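Local coordinates for protein putative lipase (Bacteroides thetaiotaomicron VPI-5482, PDB 3BZW) that probably hydrolyses ester bonds in lipids as a GDSL-like member of the SGNH hydrolase clan, perhaps with lysophospholipase activity, at residues D34-P39 and K246-M251; D44-Y49 and Y232-G237; L169-A174 and N180-E185; A174-K179 and R240-T245; S186-N189 and E193-D196. All coordinates share one frame; numbering follows the deposited sequence.

Interaction 1 of 5, residues D34-P39 and K246-M251. With ACT (acetate ion), chain G.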
# COMPACT_ATOMS: atom_id res chain seq x y z
N ASP A 34 6.62 -5.92 -39.03
CA ASP A 34 7.97 -5.48 -39.37
C ASP A 34 8.88 -6.60 -39.87
O ASP A 34 8.42 -7.57 -40.47
CB ASP A 34 8.61 -4.77 -38.16
CG ASP A 34 8.51 -5.59 -36.88
OD1 ASP A 34 8.67 -6.82 -36.93
OD2 ASP A 34 8.27 -4.99 -35.81
N SER A 35 10.18 -6.46 -39.62
CA SER A 35 11.14 -7.46 -40.09
C SER A 35 10.92 -8.87 -39.55
O SER A 35 11.25 -9.85 -40.22
CB SER A 35 12.57 -7.01 -39.75
OG SER A 35 13.52 -7.96 -40.19
N ILE A 36 10.37 -8.98 -38.35
CA ILE A 36 10.14 -10.30 -37.77
C ILE A 36 9.06 -11.04 -38.57
O ILE A 36 8.92 -12.26 -38.46
CB ILE A 36 9.78 -10.17 -36.27
CG1 ILE A 36 10.99 -9.60 -35.52
CG2 ILE A 36 9.39 -11.53 -35.69
CD1 ILE A 36 10.84 -9.52 -34.01
N THR A 37 8.32 -10.30 -39.38
CA THR A 37 7.27 -10.87 -40.23
C THR A 37 7.70 -10.86 -41.70
O THR A 37 7.28 -11.71 -42.49
CB THR A 37 5.96 -10.06 -40.06
OG1 THR A 37 5.39 -10.33 -38.77
CG2 THR A 37 4.95 -10.43 -41.14
N ASP A 38 8.56 -9.91 -42.06
CA ASP A 38 9.08 -9.75 -43.42
C ASP A 38 9.74 -11.03 -43.95
O ASP A 38 10.64 -11.59 -43.32
CB ASP A 38 10.12 -8.62 -43.42
CG ASP A 38 10.53 -8.17 -44.82
OD1 ASP A 38 10.39 -8.95 -45.79
OD2 ASP A 38 11.03 -7.03 -44.94
N PRO A 39 9.29 -11.51 -45.12
CA PRO A 39 9.87 -12.73 -45.69
C PRO A 39 11.36 -12.56 -45.99
O PRO A 39 12.12 -13.53 -46.02
CB PRO A 39 9.06 -12.93 -46.98
CG PRO A 39 7.74 -12.30 -46.65
CD PRO A 39 8.16 -11.04 -45.93
N LYS A 246 14.43 -21.35 -35.27
CA LYS A 246 14.00 -22.03 -34.06
C LYS A 246 13.03 -21.14 -33.27
O LYS A 246 12.04 -21.63 -32.73
CB LYS A 246 15.22 -22.40 -33.19
CG LYS A 246 14.91 -23.34 -32.02
CD LYS A 246 16.18 -23.73 -31.27
CE LYS A 246 15.90 -24.74 -30.16
NZ LYS A 246 15.41 -26.05 -30.70
N GLY A 247 13.32 -19.84 -33.23
CA GLY A 247 12.45 -18.91 -32.51
C GLY A 247 11.13 -18.70 -33.23
O GLY A 247 10.08 -18.59 -32.60
N GLN A 248 11.20 -18.65 -34.56
CA GLN A 248 10.00 -18.48 -35.39
C GLN A 248 9.07 -19.68 -35.23
O GLN A 248 7.85 -19.53 -35.26
CB GLN A 248 10.40 -18.34 -36.86
CG GLN A 248 11.08 -17.02 -37.23
CD GLN A 248 10.11 -15.85 -37.28
OE1 GLN A 248 8.90 -16.03 -37.37
NE2 GLN A 248 10.65 -14.63 -37.24
N GLU A 249 9.65 -20.86 -35.05
CA GLU A 249 8.85 -22.06 -34.89
C GLU A 249 8.18 -22.10 -33.51
O GLU A 249 7.04 -22.53 -33.39
CB GLU A 249 9.71 -23.32 -35.12
CG GLU A 249 8.95 -24.63 -34.92
CD GLU A 249 9.55 -25.79 -35.70
OE1 GLU A 249 10.79 -25.84 -35.86
OE2 GLU A 249 8.78 -26.68 -36.13
N ARG A 250 8.89 -21.65 -32.48
CA ARG A 250 8.29 -21.63 -31.15
C ARG A 250 7.16 -20.60 -31.17
O ARG A 250 6.10 -20.81 -30.58
CB ARG A 250 9.35 -21.27 -30.09
CG ARG A 250 8.77 -21.09 -28.69
CD ARG A 250 9.79 -21.35 -27.59
NE ARG A 250 9.19 -21.15 -26.26
CZ ARG A 250 9.69 -21.63 -25.13
NH1 ARG A 250 10.80 -22.35 -25.13
NH2 ARG A 250 9.06 -21.39 -23.98
N MSE A 251 7.39 -19.49 -31.86
CA MSE A 251 6.38 -18.43 -32.00
C MSE A 251 5.14 -18.98 -32.69
O MSE A 251 4.01 -18.79 -32.22
CB MSE A 251 6.94 -17.27 -32.83
CG MSE A 251 7.92 -16.37 -32.09
SE MSE A 251 8.96 -15.28 -33.31
CE MSE A 251 7.51 -14.44 -34.26
C ACT G . 12.61 -4.81 -37.35
O ACT G . 13.82 -4.81 -37.50
OXT ACT G . 11.88 -4.34 -38.21
CH3 ACT G . 12.01 -5.42 -36.11
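I36, in the loop that follows strand 28-33, meets Q248 and M251 (a selenomethionine) of helix 245-258. Q248 NE2 donates to I36 O at 3.2 Å. The bond lies in the carbonyl plane on a lone pair, with an N-H...O angle of 151°. A bend at chi2 (-74°) carries the amide to the loop, and its OE1 accepts from Y49 N. Next to this bond the packing is apolar and buried. I36 CG2 touches M251 CE at 3.7 Å, the side chains crossing at about a right angle, and F95 touches both. K246, by contrast, is exposed and does not reach the loop. The loop carries the GDS sequence of the family. D34 OD1 closes an Asx turn on I36 N at 3.1 Å. S35 N donates at 3.1 Å to OXT of an acetate, probably from the crystallisation liquor. G68 N and N99 ND2 also bind it, consistent with an oxyanion hole. The chemistry implies a neutral amide fixing the carbonyl just after the probable nucleophile S35.

Interaction 2 of 5, residues D44-Y49 and Y232-G237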
# COMPACT_ATOMS: atom_id res chain seq x y z
N ASP A 44 16.43 -16.52 -46.97
CA ASP A 44 16.02 -17.89 -46.69
C ASP A 44 16.70 -18.50 -45.47
O ASP A 44 16.53 -19.69 -45.20
CB ASP A 44 16.27 -18.78 -47.91
CG ASP A 44 15.52 -18.32 -49.14
OD1 ASP A 44 14.33 -17.96 -49.00
OD2 ASP A 44 16.11 -18.32 -50.24
N ASN A 45 17.47 -17.70 -44.75
CA ASN A 45 18.14 -18.20 -43.56
C ASN A 45 17.15 -18.37 -42.41
O ASN A 45 17.44 -19.06 -41.43
CB ASN A 45 19.27 -17.26 -43.13
CG ASN A 45 20.43 -17.28 -44.09
OD1 ASN A 45 20.62 -16.35 -44.88
ND2 ASN A 45 21.21 -18.35 -44.06
N ILE A 46 15.99 -17.74 -42.55
CA ILE A 46 14.95 -17.82 -41.53
C ILE A 46 13.60 -18.21 -42.11
O ILE A 46 13.13 -17.60 -43.07
CB ILE A 46 14.77 -16.46 -40.80
CG1 ILE A 46 16.05 -16.07 -40.06
CG2 ILE A 46 13.59 -16.54 -39.83
CD1 ILE A 46 15.99 -14.72 -39.39
N LYS A 47 12.99 -19.24 -41.53
CA LYS A 47 11.66 -19.67 -41.94
C LYS A 47 10.75 -18.95 -40.96
O LYS A 47 10.87 -19.13 -39.74
CB LYS A 47 11.53 -21.19 -41.80
CG LYS A 47 10.19 -21.75 -42.27
CD LYS A 47 10.21 -23.27 -42.26
CE LYS A 47 8.90 -23.85 -42.75
NZ LYS A 47 8.91 -25.34 -42.73
N LYS A 48 9.85 -18.12 -41.48
CA LYS A 48 8.95 -17.33 -40.63
C LYS A 48 7.73 -18.06 -40.06
O LYS A 48 7.26 -19.06 -40.60
CB LYS A 48 8.52 -16.07 -41.38
CG LYS A 48 9.64 -15.03 -41.54
CD LYS A 48 10.71 -15.47 -42.55
CE LYS A 48 11.86 -14.47 -42.61
NZ LYS A 48 12.88 -14.84 -43.66
N TYR A 49 7.21 -17.52 -38.95
CA TYR A 49 6.07 -18.12 -38.27
C TYR A 49 4.86 -18.39 -39.16
O TYR A 49 4.21 -19.42 -39.01
CB TYR A 49 5.68 -17.26 -37.06
CG TYR A 49 5.09 -15.90 -37.39
CD1 TYR A 49 3.72 -15.74 -37.54
CD2 TYR A 49 5.91 -14.78 -37.53
CE1 TYR A 49 3.17 -14.48 -37.81
CE2 TYR A 49 5.37 -13.52 -37.80
CZ TYR A 49 4.00 -13.38 -37.94
OH TYR A 49 3.46 -12.14 -38.20
N TYR A 232 17.12 -18.94 -29.65
CA TYR A 232 15.95 -18.57 -30.44
C TYR A 232 16.16 -17.31 -31.28
O TYR A 232 15.24 -16.86 -31.97
CB TYR A 232 14.75 -18.35 -29.53
CG TYR A 232 14.21 -19.61 -28.89
CD1 TYR A 232 13.69 -20.64 -29.67
CD2 TYR A 232 14.20 -19.76 -27.50
CE1 TYR A 232 13.17 -21.79 -29.09
CE2 TYR A 232 13.68 -20.91 -26.91
CZ TYR A 232 13.17 -21.92 -27.71
OH TYR A 232 12.67 -23.06 -27.13
N PHE A 233 17.35 -16.72 -31.20
CA PHE A 233 17.64 -15.50 -31.94
C PHE A 233 18.79 -15.70 -32.93
O PHE A 233 19.66 -16.54 -32.73
CB PHE A 233 17.88 -14.36 -30.95
CG PHE A 233 16.64 -13.99 -30.19
CD1 PHE A 233 15.80 -12.97 -30.66
CD2 PHE A 233 16.24 -14.72 -29.07
CE1 PHE A 233 14.58 -12.70 -30.02
CE2 PHE A 233 15.02 -14.46 -28.43
CZ PHE A 233 14.19 -13.45 -28.91
N TYR A 234 18.77 -14.92 -34.01
CA TYR A 234 19.74 -15.06 -35.10
C TYR A 234 21.25 -14.99 -34.89
O TYR A 234 21.97 -15.87 -35.37
CB TYR A 234 19.39 -14.09 -36.23
CG TYR A 234 19.92 -14.57 -37.57
CD1 TYR A 234 19.31 -15.63 -38.24
CD2 TYR A 234 21.06 -14.00 -38.13
CE1 TYR A 234 19.83 -16.12 -39.44
CE2 TYR A 234 21.59 -14.48 -39.33
CZ TYR A 234 20.97 -15.54 -39.98
OH TYR A 234 21.49 -16.02 -41.16
N ASP A 235 21.74 -13.97 -34.21
CA ASP A 235 23.18 -13.83 -34.05
C ASP A 235 23.58 -13.44 -32.63
O ASP A 235 23.40 -12.30 -32.21
CB ASP A 235 23.68 -12.78 -35.05
CG ASP A 235 25.19 -12.80 -35.24
OD1 ASP A 235 25.92 -12.73 -34.23
OD2 ASP A 235 25.64 -12.86 -36.40
N ALA A 236 24.14 -14.40 -31.91
CA ALA A 236 24.56 -14.18 -30.53
C ALA A 236 25.43 -12.94 -30.35
O ALA A 236 25.35 -12.26 -29.32
CB ALA A 236 25.31 -15.41 -30.01
N GLY A 237 26.25 -12.62 -31.34
CA GLY A 237 27.11 -11.46 -31.20
C GLY A 237 26.61 -10.13 -31.74
O GLY A 237 26.99 -9.08 -31.22
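Y234 belongs to the loop that leads to the D-x-x-H segment of the SGNH hydrolase fold, D239 to H242. It packs on N45 and I46, in the loop that runs into helix 49-57. The contact thus joins two loops, one before helix 49-57 and one before helix 245-258. CG of Y234 stands anti to the backbone N (chi1 -155°), which sends the ring across to the other loop. The ring is then met at two places. I46 CD1 comes to 3.6 Å from Y234 CD1, and I46 CG1 is 3.8 Å from Y234 CE1. Farther out, N45 CB lies 3.2 Å from Y234 OH. Both residues approach the ring obliquely. No hydrogen bond links the two segments here, and the contact rests on van der Waals packing. Y42 stacks on the same tyrosine ring, and I46 also leans on Q248 of helix 245-258. Replacing Y234 by an alanine would probably leave I46 CD1 without its aromatic neighbour and rob Y42 of its stacking partner. The backbone of Y234 is hydrogen-bonded to that of H242, the probable catalytic histidine. The loop 44-49 has its own brace. K48 NZ donates to I46 O at 2.8 Å, tilted 32° from the carbonyl plane, and also binds P39 O and C41 O.

Interaction 3 of 5, residues L169-A174 and N180-E185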
# COMPACT_ATOMS: atom_id res chain seq x y z
N LEU A 169 7.93 -8.76 -29.00
CA LEU A 169 8.73 -9.73 -28.24
C LEU A 169 9.82 -9.04 -27.43
O LEU A 169 10.21 -7.92 -27.73
CB LEU A 169 9.41 -10.71 -29.20
CG LEU A 169 8.53 -11.47 -30.19
CD1 LEU A 169 9.40 -12.30 -31.12
CD2 LEU A 169 7.55 -12.34 -29.43
N HIS A 170 10.29 -9.72 -26.38
CA HIS A 170 11.38 -9.18 -25.58
C HIS A 170 12.53 -9.05 -26.57
O HIS A 170 12.60 -9.79 -27.55
CB HIS A 170 11.75 -10.13 -24.43
CG HIS A 170 10.91 -9.93 -23.20
ND1 HIS A 170 9.62 -10.39 -23.10
CD2 HIS A 170 11.17 -9.27 -22.05
CE1 HIS A 170 9.11 -10.03 -21.93
NE2 HIS A 170 10.04 -9.35 -21.28
N ARG A 171 13.45 -8.13 -26.31
CA ARG A 171 14.54 -7.89 -27.25
C ARG A 171 15.84 -7.52 -26.57
O ARG A 171 15.85 -6.90 -25.51
CB ARG A 171 14.14 -6.75 -28.18
CG ARG A 171 13.61 -5.53 -27.42
CD ARG A 171 13.30 -4.38 -28.36
NE ARG A 171 14.52 -3.81 -28.90
CZ ARG A 171 14.60 -3.18 -30.07
NH1 ARG A 171 13.52 -3.03 -30.82
NH2 ARG A 171 15.76 -2.70 -30.48
N SER A 172 16.95 -7.90 -27.19
CA SER A 172 18.26 -7.57 -26.65
C SER A 172 19.06 -6.76 -27.67
O SER A 172 18.50 -6.22 -28.62
CB SER A 172 19.01 -8.84 -26.23
OG SER A 172 20.21 -8.50 -25.54
N LEU A 173 20.38 -6.70 -27.49
CA LEU A 173 21.23 -5.91 -28.37
C LEU A 173 21.20 -6.27 -29.85
O LEU A 173 20.99 -7.43 -30.22
CB LEU A 173 22.68 -5.95 -27.86
CG LEU A 173 23.43 -7.28 -28.00
CD1 LEU A 173 24.11 -7.33 -29.36
CD2 LEU A 173 24.48 -7.39 -26.90
N ALA A 174 21.41 -5.27 -30.69
CA ALA A 174 21.44 -5.45 -32.13
C ALA A 174 22.40 -4.42 -32.72
O ALA A 174 22.31 -3.23 -32.42
CB ALA A 174 20.05 -5.28 -32.74
N ASN A 180 23.36 1.99 -37.24
CA ASN A 180 22.22 1.25 -36.71
C ASN A 180 22.66 0.38 -35.53
O ASN A 180 23.03 -0.78 -35.71
CB ASN A 180 21.61 0.37 -37.81
CG ASN A 180 20.25 -0.19 -37.44
OD1 ASN A 180 19.90 -0.26 -36.27
ND2 ASN A 180 19.49 -0.61 -38.45
N VAL A 181 22.63 0.96 -34.33
CA VAL A 181 23.03 0.25 -33.13
C VAL A 181 21.91 0.39 -32.11
O VAL A 181 21.54 1.50 -31.74
CB VAL A 181 24.33 0.84 -32.55
CG1 VAL A 181 24.75 0.09 -31.29
CG2 VAL A 181 25.43 0.76 -33.60
N GLN A 182 21.39 -0.75 -31.65
CA GLN A 182 20.27 -0.75 -30.71
C GLN A 182 20.59 -1.40 -29.37
O GLN A 182 20.79 -2.61 -29.29
CB GLN A 182 19.08 -1.45 -31.38
CG GLN A 182 18.73 -0.86 -32.76
CD GLN A 182 17.69 -1.67 -33.52
OE1 GLN A 182 16.71 -2.14 -32.94
NE2 GLN A 182 17.89 -1.81 -34.83
N PRO A 183 20.64 -0.60 -28.29
CA PRO A 183 20.93 -1.12 -26.95
C PRO A 183 19.87 -2.16 -26.57
O PRO A 183 18.77 -2.14 -27.13
CB PRO A 183 20.86 0.13 -26.07
CG PRO A 183 21.32 1.22 -27.01
CD PRO A 183 20.57 0.87 -28.28
N ASP A 184 20.19 -3.05 -25.63
CA ASP A 184 19.21 -4.07 -25.21
C ASP A 184 18.06 -3.43 -24.44
O ASP A 184 18.10 -2.24 -24.12
CB ASP A 184 19.86 -5.20 -24.39
CG ASP A 184 20.43 -4.72 -23.06
OD1 ASP A 184 19.77 -3.94 -22.35
OD2 ASP A 184 21.55 -5.16 -22.72
N GLU A 185 17.03 -4.22 -24.14
CA GLU A 185 15.86 -3.69 -23.46
C GLU A 185 16.01 -3.27 -22.00
O GLU A 185 15.02 -2.90 -21.37
CB GLU A 185 14.67 -4.65 -23.59
CG GLU A 185 14.87 -6.00 -22.91
CD GLU A 185 13.61 -6.84 -22.93
OE1 GLU A 185 12.84 -6.74 -23.91
OE2 GLU A 185 13.41 -7.62 -21.98
O HOH W 1 13.99 -2.29 -33.51
O HOH W 2 17.13 -4.07 -28.10
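A174 and Q182 form an antiparallel hydrogen-bonded pair of a beta hairpin, with Q182 N to A174 O at 2.8 Å and A174 N to Q182 O at 3.1 Å. Beyond this pair the two segments stay joined by side chains and by one more backbone bond, E185 N to R171 O. R171 NH2 donates to Q182 OE1 at 2.7 Å, in the carbonyl plane and on a lone pair. The side chains cross at about a right angle. Q182 NE2 is held in turn by N180 OD1, which fixes the rotation of the amide. CG of E185 sits between its backbone N and carbonyl carbon (chi1 64°), and the chain then runs extended to the backbone of R171. E185 OE1 accepts from R171 N at 2.8 Å, the donor standing above the carboxylate plane, 60° out of it. R171 NH1 also binds T98. V181 pairs with a strand of the second subunit, extending the sheet across the interface. One water joins three groups: it accepts from R171 NE at 2.7 Å and donates to S172 O and to P183 O.

Interaction 4 of 5, residues A174-K179 and R240-T245. With ACT (acetate ion), chain G.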
# COMPACT_ATOMS: atom_id res chain seq x y z
N ALA A 174 21.41 -5.27 -30.69
CA ALA A 174 21.44 -5.45 -32.13
C ALA A 174 22.40 -4.42 -32.72
O ALA A 174 22.31 -3.23 -32.42
CB ALA A 174 20.05 -5.28 -32.74
N ASN A 175 23.32 -4.89 -33.55
CA ASN A 175 24.30 -4.02 -34.18
C ASN A 175 24.32 -4.32 -35.68
O ASN A 175 24.82 -5.36 -36.10
CB ASN A 175 25.68 -4.25 -33.55
CG ASN A 175 26.80 -3.53 -34.28
OD1 ASN A 175 26.61 -2.43 -34.80
ND2 ASN A 175 27.98 -4.14 -34.32
N PHE A 176 23.75 -3.41 -36.47
CA PHE A 176 23.68 -3.60 -37.92
C PHE A 176 24.50 -2.59 -38.71
O PHE A 176 24.14 -2.23 -39.84
CB PHE A 176 22.21 -3.52 -38.37
CG PHE A 176 21.30 -4.46 -37.64
CD1 PHE A 176 21.47 -5.84 -37.75
CD2 PHE A 176 20.27 -3.97 -36.84
CE1 PHE A 176 20.62 -6.72 -37.06
CE2 PHE A 176 19.42 -4.84 -36.15
CZ PHE A 176 19.60 -6.22 -36.26
N GLY A 177 25.61 -2.13 -38.13
CA GLY A 177 26.44 -1.17 -38.82
C GLY A 177 26.65 0.10 -38.02
O GLY A 177 26.01 0.30 -36.99
N ASP A 178 27.55 0.95 -38.50
CA ASP A 178 27.88 2.20 -37.83
C ASP A 178 26.71 3.13 -37.54
O ASP A 178 26.75 3.90 -36.59
CB ASP A 178 28.92 2.99 -38.65
CG ASP A 178 30.22 2.24 -38.82
OD1 ASP A 178 30.72 1.66 -37.83
OD2 ASP A 178 30.75 2.24 -39.95
N LYS A 179 25.66 3.06 -38.36
CA LYS A 179 24.51 3.93 -38.16
C LYS A 179 23.26 3.26 -37.61
O LYS A 179 22.21 3.89 -37.52
CB LYS A 179 24.17 4.64 -39.48
CG LYS A 179 25.29 5.52 -40.02
CD LYS A 179 24.87 6.24 -41.29
CE LYS A 179 25.99 7.12 -41.82
NZ LYS A 179 27.22 6.31 -42.07
N ARG A 240 20.38 -9.89 -31.34
CA ARG A 240 19.59 -10.54 -30.31
C ARG A 240 18.19 -9.93 -30.35
O ARG A 240 17.48 -9.91 -29.34
CB ARG A 240 20.24 -10.33 -28.94
CG ARG A 240 21.67 -10.84 -28.86
CD ARG A 240 22.24 -10.74 -27.46
NE ARG A 240 23.67 -11.01 -27.45
CZ ARG A 240 24.43 -11.01 -26.36
NH1 ARG A 240 23.89 -10.74 -25.18
NH2 ARG A 240 25.73 -11.26 -26.46
N LEU A 241 17.82 -9.43 -31.53
CA LEU A 241 16.51 -8.81 -31.75
C LEU A 241 15.63 -9.70 -32.62
O LEU A 241 14.48 -9.99 -32.27
CB LEU A 241 16.68 -7.45 -32.44
CG LEU A 241 15.45 -6.78 -33.07
CD1 LEU A 241 14.42 -6.44 -31.99
CD2 LEU A 241 15.87 -5.52 -33.83
N HIS A 242 16.16 -10.14 -33.76
CA HIS A 242 15.39 -10.99 -34.66
C HIS A 242 15.50 -12.48 -34.34
O HIS A 242 16.60 -13.03 -34.24
CB HIS A 242 15.81 -10.75 -36.11
CG HIS A 242 15.75 -9.32 -36.53
ND1 HIS A 242 16.88 -8.58 -36.81
CD2 HIS A 242 14.70 -8.49 -36.74
CE1 HIS A 242 16.52 -7.36 -37.18
NE2 HIS A 242 15.21 -7.28 -37.14
N PRO A 243 14.36 -13.16 -34.18
CA PRO A 243 14.36 -14.59 -33.89
C PRO A 243 14.92 -15.38 -35.08
O PRO A 243 14.80 -14.94 -36.23
CB PRO A 243 12.88 -14.89 -33.67
CG PRO A 243 12.34 -13.60 -33.14
CD PRO A 243 13.01 -12.59 -34.04
N ASP A 244 15.54 -16.52 -34.80
CA ASP A 244 16.03 -17.35 -35.89
C ASP A 244 14.89 -18.32 -36.18
O ASP A 244 13.81 -18.19 -35.60
CB ASP A 244 17.31 -18.11 -35.51
CG ASP A 244 17.18 -18.90 -34.22
OD1 ASP A 244 16.05 -19.17 -33.76
OD2 ASP A 244 18.24 -19.28 -33.66
N THR A 245 15.12 -19.27 -37.07
CA THR A 245 14.08 -20.23 -37.42
C THR A 245 13.53 -20.94 -36.18
O THR A 245 12.32 -21.11 -36.03
CB THR A 245 14.60 -21.26 -38.44
OG1 THR A 245 14.76 -20.62 -39.71
CG2 THR A 245 13.62 -22.43 -38.59
C ACT G . 12.61 -4.81 -37.35
O ACT G . 13.82 -4.81 -37.50
OXT ACT G . 11.88 -4.34 -38.21
CH3 ACT G . 12.01 -5.42 -36.11
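F176 and H242 each place CG anti to the carbonyl carbon, beside the backbone N (chi1 -54° in both), and this brings their rings together. F176 CZ comes to 3.4 Å from H242 CE1, near the plane of the imidazole at its edge. The centroids are 5.5 Å apart and the planes 39° from each other, so the pair is oblique. L241 touches both rings. Its CD2 lies over one face of the H242 ring, offset toward the rim, and 4.3 Å from F176 CE2 at the phenyl edge. L241 CB meets A174 CB at 4.0 Å. The imidazole is held at both nitrogens. ND1 is hydrogen-bonded to D239 OD2, and NE2 donates to acetate O at 2.9 Å, nearly straight at 168°. With a leucine in place of H242, the acetate oxygen and D239 OD2 would probably each be left without this hydrogen-bond partner. S35 touches the same imidazole. The arrangement is consistent with the Ser-His-Asp triad of SGNH hydrolases. Apolar contacts on the ring and polar bonds at both nitrogens together are likely to hold the imidazole facing the acetate.

Interaction 5 of 5, residues S186-N189 and E193-D196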
# COMPACT_ATOMS: atom_id res chain seq x y z
N SER A 186 17.22 -3.32 -21.45
CA SER A 186 17.42 -2.89 -20.06
C SER A 186 17.57 -1.37 -20.08
O SER A 186 17.58 -0.72 -19.03
CB SER A 186 18.66 -3.54 -19.44
OG SER A 186 19.86 -3.03 -20.01
N TYR A 187 17.67 -0.80 -21.28
CA TYR A 187 17.83 0.65 -21.45
C TYR A 187 16.56 1.33 -21.96
O TYR A 187 15.82 0.76 -22.76
CB TYR A 187 18.92 0.95 -22.47
CG TYR A 187 20.32 0.51 -22.11
CD1 TYR A 187 21.15 1.35 -21.38
CD2 TYR A 187 20.82 -0.71 -22.55
CE1 TYR A 187 22.47 0.99 -21.10
CE2 TYR A 187 22.13 -1.09 -22.28
CZ TYR A 187 22.95 -0.23 -21.55
OH TYR A 187 24.24 -0.59 -21.28
N GLN A 188 16.33 2.56 -21.50
CA GLN A 188 15.19 3.33 -22.00
C GLN A 188 15.64 3.80 -23.38
O GLN A 188 16.84 3.83 -23.67
CB GLN A 188 14.91 4.57 -21.13
CG GLN A 188 14.52 4.28 -19.69
CD GLN A 188 14.05 5.53 -18.95
OE1 GLN A 188 14.53 6.63 -19.19
NE2 GLN A 188 13.11 5.35 -18.02
N ASN A 189 14.69 4.15 -24.24
CA ASN A 189 15.03 4.64 -25.56
C ASN A 189 15.33 6.13 -25.47
O ASN A 189 15.51 6.67 -24.37
CB ASN A 189 13.90 4.40 -26.56
CG ASN A 189 12.59 5.02 -26.12
OD1 ASN A 189 12.55 5.89 -25.25
ND2 ASN A 189 11.50 4.58 -26.73
N GLU A 193 11.62 5.99 -22.38
CA GLU A 193 10.66 4.91 -22.19
C GLU A 193 11.32 3.54 -22.33
O GLU A 193 12.26 3.36 -23.10
CB GLU A 193 9.53 5.02 -23.22
CG GLU A 193 8.72 6.30 -23.14
CD GLU A 193 7.64 6.27 -22.07
OE1 GLU A 193 7.60 5.30 -21.28
OE2 GLU A 193 6.84 7.22 -22.02
N TYR A 194 10.84 2.57 -21.55
CA TYR A 194 11.35 1.21 -21.66
C TYR A 194 10.43 0.53 -22.66
O TYR A 194 9.33 1.02 -22.93
CB TYR A 194 11.26 0.47 -20.32
CG TYR A 194 12.27 0.91 -19.28
CD1 TYR A 194 11.88 1.65 -18.16
CD2 TYR A 194 13.62 0.58 -19.41
CE1 TYR A 194 12.80 2.05 -17.20
CE2 TYR A 194 14.56 0.98 -18.45
CZ TYR A 194 14.14 1.71 -17.35
OH TYR A 194 15.05 2.11 -16.40
N ILE A 195 10.87 -0.59 -23.22
CA ILE A 195 10.07 -1.33 -24.19
C ILE A 195 8.69 -1.62 -23.60
O ILE A 195 7.70 -1.73 -24.33
CB ILE A 195 10.78 -2.67 -24.57
CG1 ILE A 195 9.96 -3.45 -25.59
CG2 ILE A 195 11.01 -3.51 -23.32
CD1 ILE A 195 9.82 -2.77 -26.95
N ASP A 196 8.63 -1.72 -22.27
CA ASP A 196 7.39 -1.99 -21.52
C ASP A 196 6.21 -1.13 -21.97
O ASP A 196 5.10 -1.62 -22.15
CB ASP A 196 7.61 -1.73 -20.03
CG ASP A 196 8.76 -2.52 -19.45
OD1 ASP A 196 9.68 -2.89 -20.20
OD2 ASP A 196 8.74 -2.76 -18.22
O HOH W 3 13.55 -1.04 -22.54
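Q188 lays its side chain over the ring of Y194, just ahead of helix 195-210. Its CB stands 3.5 Å from E193 O. CG follows, anti to the carbonyl carbon, and sits 3.5 Å from the centroid of the Y194 ring, 14° off the normal. This is a CH-pi contact over the middle of the face. The chain stays extended beyond CG, so CD passes over toward the far edge and NE2 ends 3.4 Å from Y194 CE1. The amide plane is steep to the ring, 69° away from it. At the edge of the same ring, S186 O approaches Y194 CE2 at 3.5 Å. Two bonds tie N189 to E193. N189 N donates to E193 O at 2.8 Å. E193 N donates back to N189 OD1 at 3.0 Å, from above the carbonyl plane. N189 OD1 also accepts from C191 N, an Asx turn, while ND2 binds Y101 O and Y198 OH. A water bridges Y187 O at 2.9 Å and I195 N at 2.8 Å. E113 of the second subunit binds Y194 OH, and R134 of that subunit makes a cation-pi contact with the ring. Backbone and amide bonds thus close the turn, and the tyrosine ring is shared between a glutamine of this chain and an arginine of the second subunit.

How the interactions relate
Interactions 1 and 4 meet at the acetate, which bonds S35 N from one and H242 NE2 from the other; their centres are 13 Å apart. S35 OG lies 3.5 Å from H242 NE2, as expected for an SGNH hydrolase site. Interaction 2 borders both. Its Y49 OH is 2.7 Å from T37 OG1 of interaction 1, and its Y234 N is 2.9 Å from H242 O of interaction 4. Interactions 3 and 4 share A174, and L173 O is 2.8 Å from R240 N. Interaction 5 follows interaction 3 along the chain, with centres 10 Å apart. Its centre lies about 22 Å from that of interaction 1, and the two do not touch, though both reach the second subunit.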